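Local coordinates for 199aa long hypothetical Trp repressor binding protein (Sulfolobus tokodaii, PDB 2ZKI) that is of unknown function but, as a member of the flavodoxin-like NADPH-dependent FMN reductase family, probably binds FMN, at residues F112-E124 and G159-E171. Sequence-based numbering, arbitrary orientation.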
ATOM      1  N   PHE A 112       9.426   7.921   8.608  1.00 21.86           N
ATOM      2  CA  PHE A 112       9.717   8.138   7.194  1.00 21.67           C
ATOM      3  C   PHE A 112       9.391   9.547   6.724  1.00 21.59           C
ATOM      4  O   PHE A 112       8.421  10.162   7.176  1.00 21.50           O
ATOM      5  CB  PHE A 112       8.974   7.122   6.323  1.00 21.70           C
ATOM      6  CG  PHE A 112       9.275   5.692   6.663  1.00 21.64           C
ATOM      7  CD1 PHE A 112       8.382   4.943   7.421  1.00 21.79           C
ATOM      8  CD2 PHE A 112      10.451   5.092   6.223  1.00 21.64           C
ATOM      9  CE1 PHE A 112       8.655   3.618   7.739  1.00 21.90           C
ATOM     10  CE2 PHE A 112      10.735   3.769   6.533  1.00 21.62           C
ATOM     11  CZ  PHE A 112       9.836   3.027   7.291  1.00 21.90           C
ATOM     12  N   PHE A 113      10.215  10.042   5.804  1.00 21.55           N
ATOM     13  CA  PHE A 113      10.009  11.342   5.176  1.00 21.52           C
ATOM     14  C   PHE A 113      10.365  11.309   3.689  1.00 21.58           C
ATOM     15  O   PHE A 113      11.193  10.508   3.253  1.00 21.58           O
ATOM     16  CB  PHE A 113      10.777  12.445   5.916  1.00 21.42           C
ATOM     17  CG  PHE A 113      12.276  12.274   5.916  1.00 21.35           C
ATOM     18  CD1 PHE A 113      12.897  11.402   6.809  1.00 21.09           C
ATOM     19  CD2 PHE A 113      13.073  13.023   5.052  1.00 21.10           C
ATOM     20  CE1 PHE A 113      14.283  11.263   6.823  1.00 21.07           C
ATOM     21  CE2 PHE A 113      14.459  12.888   5.057  1.00 21.04           C
ATOM     22  CZ  PHE A 113      15.065  12.007   5.945  1.00 21.03           C
ATOM     23  N   THR A 114       9.723  12.179   2.916  1.00 21.66           N
ATOM     24  CA  THR A 114       9.868  12.169   1.465  1.00 21.63           C
ATOM     25  C   THR A 114       9.689  13.566   0.862  1.00 21.84           C
ATOM     26  O   THR A 114       9.534  14.548   1.590  1.00 21.76           O
ATOM     27  CB  THR A 114       8.910  11.125   0.807  1.00 21.57           C
ATOM     28  OG1 THR A 114       9.260  10.946  -0.569  1.00 21.70           O
ATOM     29  CG2 THR A 114       7.445  11.548   0.914  1.00 21.30           C
ATOM     30  N   GLU A 115       9.728  13.642  -0.465  1.00 22.15           N
ATOM     31  CA  GLU A 115       9.623  14.899  -1.197  1.00 22.48           C
ATOM     32  C   GLU A 115       9.083  14.612  -2.592  1.00 22.48           C
ATOM     33  O   GLU A 115       9.453  13.615  -3.211  1.00 22.65           O
ATOM     34  CB  GLU A 115      10.999  15.582  -1.271  1.00 22.61           C
ATOM     35  CG  GLU A 115      11.064  16.879  -2.087  1.00 23.74           C
ATOM     36  CD  GLU A 115      11.406  16.651  -3.561  1.00 25.29           C
ATOM     37  OE1 GLU A 115      12.260  15.782  -3.852  1.00 26.04           O
ATOM     38  OE2 GLU A 115      10.825  17.347  -4.427  1.00 25.58           O
ATOM     39  N   ALA A 116       8.204  15.485  -3.074  1.00 22.55           N
ATOM     40  CA  ALA A 116       7.654  15.380  -4.425  1.00 22.57           C
ATOM     41  C   ALA A 116       7.467  16.760  -5.049  1.00 22.67           C
ATOM     42  O   ALA A 116       7.174  17.736  -4.351  1.00 22.60           O
ATOM     43  CB  ALA A 116       6.337  14.619  -4.409  1.00 22.51           C
ATOM     44  N   SER A 117       7.635  16.831  -6.366  1.00 22.79           N
ATOM     45  CA  SER A 117       7.503  18.089  -7.100  1.00 22.95           C
ATOM     46  C   SER A 117       6.043  18.541  -7.252  1.00 22.93           C
ATOM     47  O   SER A 117       5.741  19.723  -7.086  1.00 22.96           O
ATOM     48  CB  SER A 117       8.201  17.995  -8.460  1.00 22.98           C
ATOM     49  OG  SER A 117       7.765  16.855  -9.178  1.00 23.47           O
ATOM     50  N   THR A 118       5.150  17.599  -7.561  1.00 22.95           N
ATOM     51  CA  THR A 118       3.718  17.893  -7.717  1.00 22.96           C
ATOM     52  C   THR A 118       2.939  17.678  -6.415  1.00 22.88           C
ATOM     53  O   THR A 118       3.362  16.906  -5.553  1.00 22.83           O
ATOM     54  CB  THR A 118       3.074  17.045  -8.837  1.00 22.99           C
ATOM     55  OG1 THR A 118       3.257  15.654  -8.550  1.00 23.33           O
ATOM     56  CG2 THR A 118       3.693  17.369 -10.188  1.00 23.05           C
ATOM     57  N   VAL A 119       1.792  18.348  -6.299  1.00 22.85           N
ATOM     58  CA  VAL A 119       0.998  18.387  -5.058  1.00 22.75           C
ATOM     59  C   VAL A 119       0.558  17.008  -4.528  1.00 22.69           C
ATOM     60  O   VAL A 119       0.541  16.786  -3.316  1.00 22.77           O
ATOM     61  CB  VAL A 119      -0.198  19.396  -5.165  1.00 22.73           C
ATOM     62  CG1 VAL A 119      -1.255  18.912  -6.153  1.00 22.89           C
ATOM     63  CG2 VAL A 119      -0.811  19.683  -3.797  1.00 22.66           C
ATOM     64  N   HIS A 120       0.216  16.090  -5.428  1.00 22.57           N
ATOM     65  CA  HIS A 120      -0.112  14.717  -5.031  1.00 22.43           C
ATOM     66  C   HIS A 120       0.668  13.697  -5.860  1.00 22.27           C
ATOM     67  O   HIS A 120       0.102  12.718  -6.357  1.00 22.32           O
ATOM     68  CB  HIS A 120      -1.622  14.456  -5.117  1.00 22.48           C
ATOM     69  CG  HIS A 120      -2.461  15.539  -4.513  1.00 22.68           C
ATOM     70  ND1 HIS A 120      -2.385  15.889  -3.182  1.00 22.71           N
ATOM     71  CD2 HIS A 120      -3.399  16.348  -5.061  1.00 22.78           C
ATOM     72  CE1 HIS A 120      -3.234  16.871  -2.938  1.00 22.66           C
ATOM     73  NE2 HIS A 120      -3.862  17.168  -4.061  1.00 22.86           N
ATOM     74  N   GLY A 121       1.972  13.935  -5.995  1.00 21.94           N
ATOM     75  CA  GLY A 121       2.842  13.081  -6.797  1.00 21.59           C
ATOM     76  C   GLY A 121       3.771  12.184  -6.000  1.00 21.36           C
ATOM     77  O   GLY A 121       4.892  11.892  -6.439  1.00 21.34           O
ATOM     78  N   GLY A 122       3.310  11.744  -4.830  1.00 20.96           N
ATOM     79  CA  GLY A 122       4.055  10.781  -4.024  1.00 20.50           C
ATOM     80  C   GLY A 122       4.430  11.262  -2.638  1.00 20.17           C
ATOM     81  O   GLY A 122       5.420  10.800  -2.070  1.00 20.09           O
ATOM     82  N   HIS A 123       3.636  12.180  -2.090  1.00 19.90           N
ATOM     83  CA  HIS A 123       3.889  12.725  -0.754  1.00 19.54           C
ATOM     84  C   HIS A 123       3.517  11.760   0.366  1.00 19.33           C
ATOM     85  O   HIS A 123       4.035  11.863   1.478  1.00 19.30           O
ATOM     86  CB  HIS A 123       3.143  14.045  -0.560  1.00 19.52           C
ATOM     87  CG  HIS A 123       3.810  15.215  -1.209  1.00 19.60           C
ATOM     88  ND1 HIS A 123       3.360  15.770  -2.386  1.00 19.93           N
ATOM     89  CD2 HIS A 123       4.902  15.929  -0.847  1.00 19.74           C
ATOM     90  CE1 HIS A 123       4.143  16.781  -2.720  1.00 19.92           C
ATOM     91  NE2 HIS A 123       5.088  16.896  -1.804  1.00 19.79           N
ATOM     92  N   GLU A 124       2.625  10.822   0.068  1.00 19.13           N
ATOM     93  CA  GLU A 124       2.085   9.932   1.093  1.00 18.91           C
ATOM     94  C   GLU A 124       2.211   8.442   0.767  1.00 18.63           C
ATOM     95  O   GLU A 124       2.344   7.623   1.678  1.00 18.54           O
ATOM     96  CB  GLU A 124       0.634  10.311   1.426  1.00 18.90           C
ATOM     97  CG  GLU A 124      -0.311  10.297   0.235  1.00 19.13           C
ATOM     98  CD  GLU A 124      -1.594  11.069   0.469  1.00 19.09           C
ATOM     99  OE1 GLU A 124      -1.530  12.265   0.821  1.00 19.29           O
ATOM    100  OE2 GLU A 124      -2.673  10.481   0.275  1.00 19.26           O
ATOM    101  N   GLY A 159       2.492  16.131   6.334  1.00 26.46           N
ATOM    102  CA  GLY A 159       1.240  15.404   6.517  1.00 26.33           C
ATOM    103  C   GLY A 159       1.368  14.330   7.579  1.00 26.20           C
ATOM    104  O   GLY A 159       2.431  14.182   8.179  1.00 26.12           O
ATOM    105  N   PRO A 160       0.288  13.564   7.814  1.00 26.17           N
ATOM    106  CA  PRO A 160       0.270  12.550   8.874  1.00 26.19           C
ATOM    107  C   PRO A 160       1.253  11.399   8.651  1.00 26.24           C
ATOM    108  O   PRO A 160       1.744  10.809   9.614  1.00 26.22           O
ATOM    109  CB  PRO A 160      -1.175  12.036   8.852  1.00 26.12           C
ATOM    110  CG  PRO A 160      -1.684  12.364   7.498  1.00 26.13           C
ATOM    111  CD  PRO A 160      -0.991  13.621   7.082  1.00 26.17           C
ATOM    112  N   TYR A 161       1.536  11.101   7.388  1.00 26.39           N
ATOM    113  CA  TYR A 161       2.433  10.010   7.019  1.00 26.45           C
ATOM    114  C   TYR A 161       3.895  10.354   7.297  1.00 26.74           C
ATOM    115  O   TYR A 161       4.680   9.482   7.671  1.00 26.74           O
ATOM    116  CB  TYR A 161       2.229   9.633   5.548  1.00 26.19           C
ATOM    117  CG  TYR A 161       0.842   9.107   5.250  1.00 25.78           C
ATOM    118  CD1 TYR A 161      -0.187   9.970   4.874  1.00 25.50           C
ATOM    119  CD2 TYR A 161       0.555   7.746   5.353  1.00 25.50           C
ATOM    120  CE1 TYR A 161      -1.465   9.489   4.602  1.00 25.48           C
ATOM    121  CE2 TYR A 161      -0.718   7.255   5.086  1.00 25.40           C
ATOM    122  CZ  TYR A 161      -1.724   8.131   4.709  1.00 25.68           C
ATOM    123  OH  TYR A 161      -2.986   7.650   4.440  1.00 25.56           O
ATOM    124  N   GLY A 162       4.248  11.626   7.121  1.00 27.12           N
ATOM    125  CA  GLY A 162       5.598  12.110   7.400  1.00 27.62           C
ATOM    126  C   GLY A 162       5.851  13.512   6.882  1.00 28.06           C
ATOM    127  O   GLY A 162       5.006  14.095   6.196  1.00 28.06           O
ATOM    128  N   ALA A 163       7.020  14.053   7.218  1.00 28.50           N
ATOM    129  CA  ALA A 163       7.441  15.367   6.738  1.00 28.98           C
ATOM    130  C   ALA A 163       7.789  15.320   5.253  1.00 29.38           C
ATOM    131  O   ALA A 163       8.460  14.392   4.790  1.00 29.42           O
ATOM    132  CB  ALA A 163       8.628  15.869   7.543  1.00 28.91           C
ATOM    133  N   THR A 164       7.320  16.316   4.507  1.00 29.89           N
ATOM    134  CA  THR A 164       7.596  16.394   3.074  1.00 30.44           C
ATOM    135  C   THR A 164       7.933  17.814   2.640  1.00 30.83           C
ATOM    136  O   THR A 164       7.778  18.763   3.411  1.00 30.84           O
ATOM    137  CB  THR A 164       6.407  15.887   2.214  1.00 30.47           C
ATOM    138  OG1 THR A 164       5.274  16.745   2.396  1.00 30.45           O
ATOM    139  CG2 THR A 164       6.023  14.448   2.568  1.00 30.61           C
ATOM    140  N   HIS A 165       8.406  17.941   1.403  1.00 31.40           N
ATOM    141  CA  HIS A 165       8.571  19.233   0.751  1.00 31.97           C
ATOM    142  C   HIS A 165       7.842  19.227  -0.586  1.00 32.45           C
ATOM    143  O   HIS A 165       7.882  18.233  -1.316  1.00 32.37           O
ATOM    144  CB  HIS A 165      10.051  19.565   0.546  1.00 31.92           C
ATOM    145  CG  HIS A 165      10.286  20.766  -0.318  1.00 31.95           C
ATOM    146  ND1 HIS A 165      10.077  22.054   0.126  1.00 31.91           N
ATOM    147  CD2 HIS A 165      10.695  20.873  -1.604  1.00 31.73           C
ATOM    148  CE1 HIS A 165      10.355  22.903  -0.848  1.00 31.83           C
ATOM    149  NE2 HIS A 165      10.733  22.212  -1.908  1.00 31.88           N
ATOM    150  N   LEU A 166       7.169  20.336  -0.889  1.00 33.20           N
ATOM    151  CA  LEU A 166       6.449  20.494  -2.152  1.00 33.95           C
ATOM    152  C   LEU A 166       7.231  21.374  -3.123  1.00 34.59           C
ATOM    153  O   LEU A 166       7.704  22.451  -2.758  1.00 34.63           O
ATOM    154  CB  LEU A 166       5.042  21.064  -1.916  1.00 33.82           C
ATOM    155  CG  LEU A 166       4.205  21.456  -3.142  1.00 33.73           C
ATOM    156  CD1 LEU A 166       3.847  20.246  -3.981  1.00 33.47           C
ATOM    157  CD2 LEU A 166       2.949  22.210  -2.738  1.00 33.96           C
ATOM    158  N   GLY A 167       7.361  20.900  -4.359  1.00 35.48           N
ATOM    159  CA  GLY A 167       8.054  21.637  -5.413  1.00 36.64           C
ATOM    160  C   GLY A 167       9.463  21.140  -5.680  1.00 37.44           C
ATOM    161  O   GLY A 167       9.997  20.312  -4.929  1.00 37.37           O
ATOM    162  N   SER A 168      10.062  21.652  -6.757  1.00 38.25           N
ATOM    163  CA  SER A 168      11.433  21.304  -7.140  1.00 39.04           C
ATOM    164  C   SER A 168      12.474  22.254  -6.529  1.00 39.57           C
ATOM    165  O   SER A 168      13.678  22.106  -6.766  1.00 39.71           O
ATOM    166  CB  SER A 168      11.575  21.239  -8.668  1.00 39.00           C
ATOM    167  OG  SER A 168      11.090  22.420  -9.283  1.00 39.04           O
ATOM    168  N   LYS A 169      11.998  23.217  -5.738  1.00 40.19           N
ATOM    169  CA  LYS A 169      12.866  24.134  -4.990  1.00 40.85           C
ATOM    170  C   LYS A 169      13.679  23.378  -3.940  1.00 40.95           C
ATOM    171  O   LYS A 169      13.338  22.249  -3.573  1.00 41.01           O
ATOM    172  CB  LYS A 169      12.034  25.232  -4.309  1.00 40.89           C
ATOM    173  CG  LYS A 169      11.320  26.179  -5.274  1.00 41.41           C
ATOM    174  CD  LYS A 169      10.246  27.000  -4.561  1.00 41.37           C
ATOM    175  CE  LYS A 169       9.345  27.732  -5.557  1.00 42.12           C
ATOM    176  NZ  LYS A 169       8.495  26.801  -6.365  1.00 42.20           N
ATOM    177  N   GLU A 170      14.755  24.001  -3.463  1.00 41.14           N
ATOM    178  CA  GLU A 170      15.598  23.403  -2.429  1.00 41.29           C
ATOM    179  C   GLU A 170      15.265  23.936  -1.031  1.00 41.06           C
ATOM    180  O   GLU A 170      15.346  23.198  -0.046  1.00 41.18           O
ATOM    181  CB  GLU A 170      17.080  23.615  -2.753  1.00 41.31           C
ATOM    182  CG  GLU A 170      18.030  22.706  -1.979  1.00 41.69           C
ATOM    183  CD  GLU A 170      19.487  22.896  -2.373  1.00 41.88           C
ATOM    184  OE1 GLU A 170      19.984  24.045  -2.309  1.00 42.46           O
ATOM    185  OE2 GLU A 170      20.138  21.891  -2.739  1.00 42.74           O
ATOM    186  N   GLU A 171      14.885  25.210  -0.951  1.00 40.80           N
ATOM    187  CA  GLU A 171      14.609  25.865   0.330  1.00 40.55           C
ATOM    188  C   GLU A 171      13.237  25.482   0.880  1.00 40.14           C
ATOM    189  O   GLU A 171      12.227  25.590   0.180  1.00 40.19           O
ATOM    190  CB  GLU A 171      14.724  27.392   0.206  1.00 40.71           C
ATOM    191  CG  GLU A 171      16.131  27.916  -0.121  1.00 41.37           C
ATOM    192  CD  GLU A 171      16.490  27.818  -1.604  1.00 42.18           C
ATOM    193  OE1 GLU A 171      15.599  28.019  -2.462  1.00 42.50           O
ATOM    194  OE2 GLU A 171      17.671  27.543  -1.914  1.00 42.37           O
TER
HETATM  195  O   HOH W   1       6.646   7.799   8.786  1.00 12.54           O
HETATM  196  O   HOH W   2       3.104  13.003   4.039  1.00 40.21           O
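Backbone pairing of an extended loop with a sheet strand and the turn beyond it makes this contact: residues 162-167, in the loop between helices 150-153 and 174-195, run alongside 112-117, the last residues of strand 109-115 of the parallel flavodoxin-like sheet and the start of the turn that follows. The two chains run in the same direction. Thr114 N donates to Ala163 O (3.2 Å) and Ala116 N to His165 O (3.3 Å), both nearly in line with the carbonyl bond; Gly167 N returns a bond to Ala116 O on a lone pair. Between the first two bonds, the CA-H of Thr164 points at Thr114 O.

The His123 ring comes back from the turn to the same pairing. With CG beside the backbone N (chi1 -79°), its NE2 gives His165 O a second bond of 3.1 Å, which lies in the ring plane but well above the carbonyl plane. A weak bond from ND1 to Val119 O further restrains the ring, and Ala116 CB lies over one face. The Leu166 and His123 side chains cross at about a right angle, and Leu166 CD1 reaches Val119 CA at 3.6 Å. Thr114 and Thr164 lie side by side with their CG2 methyls 3.6 Å apart, while the OG1 of each bonds elsewhere, to Ser78 O and Gly158 N respectively. At the other end, Glu124 CB lies over one face of the Tyr161 ring, 3.6 Å from CD1, with Glu124 O over the same face. One water links Phe112 N with Tyr161 O, and a second links His123 O with Gly162 O.

Gln183 of helix 174-195 bridges strand and loop, bonded to Phe112 O and Ala163 N, while Glu176 holds the loop at His165 ND1 and Leu166 N. Phe113 packs on helix 16-31, Phe112 and Thr114 on helix 125-130, and strand 73-79 flanks strand 109-115 within the sheet.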